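Local coordinates for protein ZYRO0G01672p (Zygosaccharomyces rouxii, PDB 4U8T) that binds N6-methyladenosine RNA through its YTH domain, the part of the longer protein present here, and probably serves as an mRNA reader, at residues Ile15-Pro23 with Lys155-Tyr163. Sequence-based numbering, arbitrary orientation.
Sequences IIPPWIHVP and KSILKLFKY
I20 packed against the aliphatic chain of K162 forms the tight part of this contact, in which the irregular N-terminal segment of the YTH domain, a member of the PUA clan, runs alongside helix 151-161, antiparallel to it, on the way to strand 27-33. K162 CD lies 3.5 Å from I20 CG1, and K162 CG is 3.6 Å from I20 CD1. Beyond these atoms the lysine bends at chi3 (-71°) and again at chi4, which turns the amine back, with NZ 3.8 Å from I20 CB. V22 adds the next contact, its CG2 3.8 Å from L158 CD1; the same methyl is 4.3 Å from I20 CG2. Behind them the hydrophobic layer continues into the central sheet, where L158 touches V86 and V22 touches Y72; F161, on the same helix, reaches V118 and V122. This surface contact lies about 13 Å, at the nearest atoms, from the bound RNA.

The solvent side is looser. The CB bonds of I20 and V22 point at the helix, whereas those of the exposed W19 and H21 turn away from it. At one end K155, extended beyond CG, runs past V22, and its CE comes to 3.8 Å from V22 CG1. At the other, where the chain leaves helical geometry, a single methyl makes the closest approach: I16 CG2 sits 3.7 Å from K162 CA.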
loop_
_atom_site.group_PDB
_atom_site.type_symbol
_atom_site.label_atom_id
_atom_site.label_comp_id
_atom_site.label_asym_id
_atom_site.label_seq_id
_atom_site.Cartn_x
_atom_site.Cartn_y
_atom_site.Cartn_z
ATOM N N ILE A 15 9.638 4.872 10.200
ATOM C CA ILE A 15 9.140 3.779 10.994
ATOM C C ILE A 15 9.479 2.502 10.262
ATOM O O ILE A 15 8.867 2.195 9.258
ATOM C CB ILE A 15 7.627 3.887 11.209
ATOM C CG1 ILE A 15 7.295 5.139 12.010
ATOM C CG2 ILE A 15 7.116 2.701 11.934
ATOM C CD1 ILE A 15 5.868 5.429 12.082
ATOM N N ILE A 16 10.451 1.768 10.789
ATOM C CA ILE A 16 10.899 0.501 10.247
ATOM C C ILE A 16 10.915 -0.550 11.347
ATOM O O ILE A 16 11.793 -0.533 12.176
ATOM C CB ILE A 16 12.301 0.567 9.680
ATOM C CG1 ILE A 16 12.462 1.705 8.699
ATOM C CG2 ILE A 16 12.653 -0.734 9.012
ATOM C CD1 ILE A 16 13.839 1.759 8.112
ATOM N N PRO A 17 9.947 -1.465 11.353
ATOM C CA PRO A 17 9.845 -2.498 12.385
ATOM C C PRO A 17 10.966 -3.516 12.272
ATOM O O PRO A 17 11.380 -3.777 11.154
ATOM C CB PRO A 17 8.503 -3.154 12.081
ATOM C CG PRO A 17 8.370 -2.997 10.639
ATOM C CD PRO A 17 8.956 -1.667 10.290
ATOM N N PRO A 18 11.400 -4.127 13.386
ATOM C CA PRO A 18 12.417 -5.180 13.325
ATOM C C PRO A 18 12.018 -6.373 12.461
ATOM O O PRO A 18 12.858 -6.939 11.783
ATOM C CB PRO A 18 12.584 -5.576 14.789
ATOM C CG PRO A 18 12.330 -4.353 15.502
ATOM C CD PRO A 18 11.223 -3.658 14.767
ATOM N N TRP A 19 10.768 -6.790 12.511
ATOM C CA TRP A 19 10.366 -7.899 11.670
ATOM C C TRP A 19 8.999 -7.626 11.066
ATOM O O TRP A 19 8.216 -6.876 11.617
ATOM C CB TRP A 19 10.360 -9.194 12.481
ATOM C CG TRP A 19 9.722 -8.995 13.783
ATOM C CD1 TRP A 19 10.317 -8.552 14.916
ATOM C CD2 TRP A 19 8.344 -9.243 14.117
ATOM N NE1 TRP A 19 9.394 -8.479 15.939
ATOM C CE2 TRP A 19 8.178 -8.907 15.473
ATOM C CE3 TRP A 19 7.241 -9.712 13.404
ATOM C CZ2 TRP A 19 6.953 -9.031 16.128
ATOM C CZ3 TRP A 19 6.030 -9.823 14.055
ATOM C CH2 TRP A 19 5.894 -9.485 15.398
ATOM N N ILE A 20 8.717 -8.265 9.941
ATOM C CA ILE A 20 7.373 -8.299 9.386
ATOM C C ILE A 20 6.966 -9.728 9.188
ATOM O O ILE A 20 7.521 -10.411 8.353
ATOM C CB ILE A 20 7.264 -7.579 8.043
ATOM C CG1 ILE A 20 7.704 -6.131 8.180
ATOM C CG2 ILE A 20 5.840 -7.602 7.567
ATOM C CD1 ILE A 20 7.707 -5.378 6.883
ATOM N N HIS A 21 5.991 -10.189 9.946
ATOM C CA HIS A 21 5.546 -11.544 9.750
ATOM C C HIS A 21 4.355 -11.595 8.821
ATOM O O HIS A 21 3.272 -11.101 9.140
ATOM C CB HIS A 21 5.183 -12.206 11.072
ATOM C CG HIS A 21 4.405 -13.468 10.895
ATOM N ND1 HIS A 21 4.949 -14.600 10.326
ATOM C CD2 HIS A 21 3.116 -13.769 11.175
ATOM C CE1 HIS A 21 4.029 -15.544 10.266
ATOM N NE2 HIS A 21 2.910 -15.066 10.778
ATOM N N VAL A 22 4.568 -12.234 7.677
ATOM C CA VAL A 22 3.559 -12.325 6.632
ATOM C C VAL A 22 2.808 -13.650 6.719
ATOM O O VAL A 22 3.339 -14.673 6.330
ATOM C CB VAL A 22 4.233 -12.198 5.237
ATOM C CG1 VAL A 22 3.220 -12.205 4.143
ATOM C CG2 VAL A 22 5.036 -10.941 5.166
ATOM N N PRO A 23 1.559 -13.638 7.185
ATOM C CA PRO A 23 0.788 -14.884 7.258
ATOM C C PRO A 23 0.581 -15.536 5.897
ATOM O O PRO A 23 0.497 -14.840 4.903
ATOM C CB PRO A 23 -0.547 -14.438 7.849
ATOM C CG PRO A 23 -0.276 -13.138 8.466
ATOM C CD PRO A 23 0.782 -12.495 7.659
ATOM N N LYS A 155 7.567 -10.456 -0.882
ATOM C CA LYS A 155 8.405 -10.678 0.270
ATOM C C LYS A 155 9.818 -10.162 0.022
ATOM O O LYS A 155 10.445 -9.648 0.924
ATOM C CB LYS A 155 8.407 -12.158 0.657
ATOM C CG LYS A 155 7.132 -12.574 1.371
ATOM C CD LYS A 155 6.974 -14.070 1.538
ATOM C CE LYS A 155 5.644 -14.393 2.198
ATOM N NZ LYS A 155 5.403 -15.839 2.487
ATOM N N SER A 156 10.310 -10.274 -1.202
ATOM C CA SER A 156 11.593 -9.685 -1.525
ATOM C C SER A 156 11.560 -8.162 -1.399
ATOM O O SER A 156 12.513 -7.559 -0.926
ATOM C CB SER A 156 12.038 -10.077 -2.927
ATOM O OG SER A 156 12.347 -11.449 -2.992
ATOM N N ILE A 157 10.477 -7.546 -1.856
ATOM C CA ILE A 157 10.293 -6.115 -1.759
ATOM C C ILE A 157 10.188 -5.726 -0.288
ATOM O O ILE A 157 10.721 -4.712 0.146
ATOM C CB ILE A 157 9.033 -5.666 -2.520
ATOM C CG1 ILE A 157 9.181 -5.948 -4.003
ATOM C CG2 ILE A 157 8.736 -4.203 -2.283
ATOM C CD1 ILE A 157 7.983 -5.654 -4.787
ATOM N N LEU A 158 9.486 -6.527 0.494
ATOM C CA LEU A 158 9.363 -6.207 1.901
ATOM C C LEU A 158 10.732 -6.242 2.574
ATOM O O LEU A 158 10.957 -5.542 3.543
ATOM C CB LEU A 158 8.412 -7.153 2.605
ATOM C CG LEU A 158 6.923 -6.947 2.393
ATOM C CD1 LEU A 158 6.196 -7.891 3.305
ATOM C CD2 LEU A 158 6.523 -5.529 2.669
ATOM N N LYS A 159 11.627 -7.094 2.089
ATOM C CA LYS A 159 12.980 -7.129 2.600
ATOM C C LYS A 159 13.631 -5.778 2.409
ATOM O O LYS A 159 14.269 -5.278 3.317
ATOM C CB LYS A 159 13.811 -8.232 1.922
ATOM C CG LYS A 159 13.596 -9.641 2.488
ATOM C CD LYS A 159 13.798 -10.725 1.405
ATOM C CE LYS A 159 13.394 -12.123 1.896
ATOM N NZ LYS A 159 13.225 -13.093 0.776
ATOM N N LEU A 160 13.468 -5.188 1.231
ATOM C CA LEU A 160 14.030 -3.875 0.961
ATOM C C LEU A 160 13.458 -2.769 1.850
ATOM O O LEU A 160 14.147 -1.824 2.200
ATOM C CB LEU A 160 13.824 -3.517 -0.493
ATOM C CG LEU A 160 14.804 -4.232 -1.416
ATOM C CD1 LEU A 160 14.822 -3.582 -2.769
ATOM C CD2 LEU A 160 16.167 -4.231 -0.818
ATOM N N PHE A 161 12.206 -2.900 2.253
ATOM C CA PHE A 161 11.630 -1.897 3.128
ATOM C C PHE A 161 12.188 -1.942 4.543
ATOM O O PHE A 161 12.197 -0.926 5.223
ATOM C CB PHE A 161 10.113 -2.050 3.200
ATOM C CG PHE A 161 9.379 -1.268 2.166
ATOM C CD1 PHE A 161 9.234 0.089 2.294
ATOM C CD2 PHE A 161 8.795 -1.885 1.105
ATOM C CE1 PHE A 161 8.567 0.807 1.371
ATOM C CE2 PHE A 161 8.112 -1.165 0.181
ATOM C CZ PHE A 161 7.999 0.184 0.314
ATOM N N LYS A 162 12.692 -3.101 4.962
ATOM C CA LYS A 162 13.179 -3.289 6.325
ATOM C C LYS A 162 14.671 -3.246 6.427
ATOM O O LYS A 162 15.213 -3.811 7.361
ATOM C CB LYS A 162 12.767 -4.655 6.887
ATOM C CG LYS A 162 11.320 -4.943 7.147
ATOM C CD LYS A 162 11.156 -6.391 7.667
ATOM C CE LYS A 162 11.410 -7.456 6.569
ATOM N NZ LYS A 162 10.611 -8.733 6.697
ATOM N N TYR A 163 15.345 -2.520 5.555
ATOM C CA TYR A 163 16.780 -2.695 5.457
ATOM C C TYR A 163 17.562 -1.470 5.885
ATOM O O TYR A 163 16.986 -0.503 6.362
ATOM C CB TYR A 163 17.133 -3.026 4.019
ATOM C CG TYR A 163 18.580 -3.346 3.802
ATOM C CD1 TYR A 163 19.182 -4.364 4.523
ATOM C CD2 TYR A 163 19.354 -2.638 2.894
ATOM C CE1 TYR A 163 20.505 -4.688 4.334
ATOM C CE2 TYR A 163 20.693 -2.954 2.704
ATOM C CZ TYR A 163 21.257 -3.982 3.433
ATOM O OH TYR A 163 22.576 -4.332 3.273
#